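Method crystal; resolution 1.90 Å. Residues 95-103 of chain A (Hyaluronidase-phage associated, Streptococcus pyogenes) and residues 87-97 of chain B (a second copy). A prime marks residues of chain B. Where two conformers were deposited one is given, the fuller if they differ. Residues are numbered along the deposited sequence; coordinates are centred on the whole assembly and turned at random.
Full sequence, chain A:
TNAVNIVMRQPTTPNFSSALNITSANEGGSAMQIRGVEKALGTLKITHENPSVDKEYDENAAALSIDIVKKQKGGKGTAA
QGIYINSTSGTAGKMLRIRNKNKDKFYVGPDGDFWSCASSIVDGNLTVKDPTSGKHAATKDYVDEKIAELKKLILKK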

# COMPACT_ATOMS: atom_id res chain seq x y z
N MET A 95 -22.90 21.47 -7.74
CA MET A 95 -22.63 20.05 -7.93
C MET A 95 -21.42 19.81 -8.90
O MET A 95 -20.66 18.85 -8.74
N LEU A 96 -21.28 20.70 -9.88
CA LEU A 96 -20.20 20.65 -10.87
C LEU A 96 -19.78 22.10 -11.10
O LEU A 96 -20.62 22.97 -11.46
N ARG A 97 -18.52 22.41 -10.81
CA ARG A 97 -18.03 23.75 -10.99
C ARG A 97 -16.78 23.75 -11.85
O ARG A 97 -15.81 23.15 -11.49
N ILE A 98 -16.82 24.42 -12.99
CA ILE A 98 -15.66 24.34 -13.92
C ILE A 98 -15.05 25.72 -14.06
O ILE A 98 -15.75 26.66 -14.43
N ARG A 99 -13.76 25.83 -13.77
CA ARG A 99 -13.08 27.11 -13.83
C ARG A 99 -11.87 26.99 -14.73
O ARG A 99 -11.30 25.93 -14.86
N ASN A 100 -11.43 28.11 -15.31
CA ASN A 100 -10.18 28.09 -16.11
C ASN A 100 -9.42 29.34 -15.70
O ASN A 100 -9.99 30.41 -15.73
N LYS A 101 -8.16 29.18 -15.29
CA LYS A 101 -7.39 30.24 -14.58
C LYS A 101 -8.11 30.86 -13.37
O LYS A 101 -8.09 32.09 -13.21
N ASN A 102 -8.74 30.02 -12.53
CA ASN A 102 -9.45 30.48 -11.34
C ASN A 102 -10.63 31.42 -11.58
O ASN A 102 -11.04 32.14 -10.66
N LYS A 103 -11.19 31.40 -12.79
CA LYS A 103 -12.46 32.06 -13.08
C LYS A 103 -13.50 31.06 -13.50
O LYS A 103 -13.24 30.26 -14.37
N SER B 87 -8.02 25.02 -13.96
CA SER B 87 -6.69 24.98 -14.51
C SER B 87 -6.02 26.22 -13.99
O SER B 87 -6.27 27.29 -14.49
N THR B 88 -5.20 26.08 -12.97
CA THR B 88 -4.62 27.29 -12.38
C THR B 88 -3.81 28.07 -13.46
O THR B 88 -3.95 29.29 -13.61
N SER B 89 -3.03 27.35 -14.29
CA SER B 89 -2.30 28.07 -15.35
C SER B 89 -3.08 28.35 -16.64
O SER B 89 -2.71 29.26 -17.40
N GLY B 90 -4.19 27.64 -16.88
CA GLY B 90 -5.01 27.83 -18.07
C GLY B 90 -4.78 26.71 -19.12
O GLY B 90 -3.62 26.40 -19.48
N THR B 91 -5.86 26.13 -19.60
CA THR B 91 -5.76 25.06 -20.59
C THR B 91 -6.53 25.39 -21.86
O THR B 91 -7.57 26.07 -21.83
N ALA B 92 -6.04 24.86 -22.98
CA ALA B 92 -6.80 24.95 -24.22
C ALA B 92 -7.72 23.73 -24.35
O ALA B 92 -8.57 23.71 -25.20
N GLY B 93 -7.60 22.70 -23.52
CA GLY B 93 -8.45 21.51 -23.73
C GLY B 93 -9.84 21.66 -23.15
O GLY B 93 -10.10 22.56 -22.32
N LYS B 94 -10.74 20.77 -23.57
CA LYS B 94 -12.12 20.73 -23.09
C LYS B 94 -12.12 20.40 -21.60
O LYS B 94 -11.40 19.53 -21.16
N MET B 95 -12.90 21.11 -20.81
CA MET B 95 -12.91 20.86 -19.37
C MET B 95 -13.68 19.54 -19.02
O MET B 95 -13.32 18.83 -18.07
N LEU B 96 -14.72 19.25 -19.80
CA LEU B 96 -15.55 18.05 -19.62
C LEU B 96 -15.87 17.56 -21.04
O LEU B 96 -16.43 18.32 -21.87
N ARG B 97 -15.45 16.35 -21.36
CA ARG B 97 -15.70 15.80 -22.67
C ARG B 97 -16.38 14.45 -22.56
O ARG B 97 -15.83 13.55 -21.99

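Packing of residues 87-97 of chain B (primed) against the strand and type I' turn of chain A. Ser87′ (chi1 t) sets its CB 3.5 Å from Asn100 OD1, while its carbonyl O accepts a hydrogen bond from Lys101 N at 2.8 Å, tying the two backbones together where the turn begins. Ser87′ OG also receives a weak bond from Gly90′ N (2.9 Å). Thr88′ (p) points its CA-to-CB bond away, yet its CG2 comes within 3.7 Å of Asn102 OD1. Ser89′ (p) also points away and offers backbone instead, its O lying 3.6 Å from Lys101 CD. At Gly90′, CA lies 3.5 Å from Lys101 CG and an ideal CB would clash with that CG; the backbone angles alone already call for glycine. The amide of Asn100 (chi1 t) pairs with the backbone of Thr91′: Thr91′ N donates to Asn100 OD1 (3.1 Å), and Asn100 ND2 donates to Thr91′ O (3.3 Å). Thr91′ OG1 (chi1 t) accepts from Gly93′ N (3.1 Å). Residues 92′-94′ make no contact. Met95′ (mmm) points toward chain A: CB meets Ile98 CG2 at 3.3 Å, and CE reaches Arg99 O at 3.4 Å. Leu96′ (tp) continues the apolar patch, its CB 4.2 Å from CD1 of Ile98 (mt) and its CD2 4.2 Å from CD2 of Leu96, also tp. Arg97′ is out of reach.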

# COMPACT_ATOMS: atom_id res chain seq x y z
CB MET A 95 -23.90 19.37 -8.44
CG MET A 95 -25.16 19.64 -7.59
SD MET A 95 -24.92 19.19 -5.86
CE MET A 95 -24.85 17.45 -6.00
CB LEU A 96 -20.66 19.96 -12.19
CG LEU A 96 -19.71 20.19 -13.40
CD1 LEU A 96 -18.36 19.55 -13.07
CD2 LEU A 96 -20.29 19.66 -14.72
CB ARG A 97 -17.70 24.36 -9.64
CG ARG A 97 -17.26 25.82 -9.73
CD ARG A 97 -17.28 26.45 -8.33
NE ARG A 97 -16.71 27.78 -8.34
CZ ARG A 97 -16.25 28.42 -7.26
NH1 ARG A 97 -16.28 27.85 -6.04
NH2 ARG A 97 -15.73 29.64 -7.40
CB ILE A 98 -16.07 23.79 -15.27
CG1 ILE A 98 -16.54 22.32 -15.13
CG2 ILE A 98 -14.90 23.97 -16.29
CD1 ILE A 98 -17.15 21.76 -16.42
CB ARG A 99 -12.59 27.47 -12.44
CG ARG A 99 -13.70 27.37 -11.42
CD ARG A 99 -13.20 27.74 -10.06
NE ARG A 99 -13.53 29.13 -9.80
CZ ARG A 99 -12.80 29.93 -9.04
NH1 ARG A 99 -11.69 29.49 -8.47
NH2 ARG A 99 -13.17 31.19 -8.84
CB ASN A 100 -10.51 28.14 -17.58
CG ASN A 100 -9.38 27.59 -18.47
OD1 ASN A 100 -8.26 27.37 -18.05
ND2 ASN A 100 -9.72 27.34 -19.70
CB LYS A 101 -6.97 31.36 -15.54
CG LYS A 101 -6.09 30.86 -16.65
CD LYS A 101 -5.08 31.93 -17.13
CE LYS A 101 -5.66 32.70 -18.31
NZ LYS A 101 -6.41 31.79 -19.28
CB ASN A 102 -8.48 31.08 -10.33
CG ASN A 102 -7.18 30.36 -10.31
OD1 ASN A 102 -7.07 29.32 -9.66
ND2 ASN A 102 -6.17 30.89 -11.04
CB LYS A 103 -12.30 33.03 -14.23
CG LYS A 103 -11.09 33.95 -14.10
CD LYS A 103 -10.50 34.15 -15.50
CE LYS A 103 -10.41 32.78 -16.28
NZ LYS A 103 -10.04 32.76 -17.75
CB SER B 87 -6.75 25.01 -16.02
OG SER B 87 -5.43 25.07 -16.55
CB THR B 88 -3.83 27.01 -11.08
OG1 THR B 88 -2.89 25.97 -11.30
CG2 THR B 88 -4.73 26.53 -9.97
CB SER B 89 -0.94 27.43 -15.62
OG SER B 89 -1.03 26.05 -15.86
CB THR B 91 -6.23 23.69 -20.00
OG1 THR B 91 -5.93 22.64 -20.96
CG2 THR B 91 -7.71 23.73 -19.69
CB ALA B 92 -5.83 25.03 -25.41
CB LYS B 94 -12.90 19.68 -23.90
CG LYS B 94 -13.02 20.05 -25.41
CD LYS B 94 -13.01 18.80 -26.31
CE LYS B 94 -12.62 19.11 -27.80
NZ LYS B 94 -11.26 18.62 -28.25
CB MET B 95 -13.51 22.06 -18.66
CG MET B 95 -12.86 23.42 -19.03
SD MET B 95 -11.08 23.42 -18.77
CE MET B 95 -11.03 23.38 -17.02
CB LEU B 96 -16.84 18.35 -18.81
CG LEU B 96 -17.93 17.25 -18.89
CD1 LEU B 96 -17.35 15.97 -18.28
CD2 LEU B 96 -19.25 17.66 -18.23
CB ARG B 97 -14.38 15.64 -23.42
CG ARG B 97 -14.56 15.15 -24.85
CD ARG B 97 -13.26 15.33 -25.63
NE ARG B 97 -13.33 14.73 -26.94
CZ ARG B 97 -12.27 14.40 -27.68
NH1 ARG B 97 -11.02 14.61 -27.25
NH2 ARG B 97 -12.47 13.84 -28.88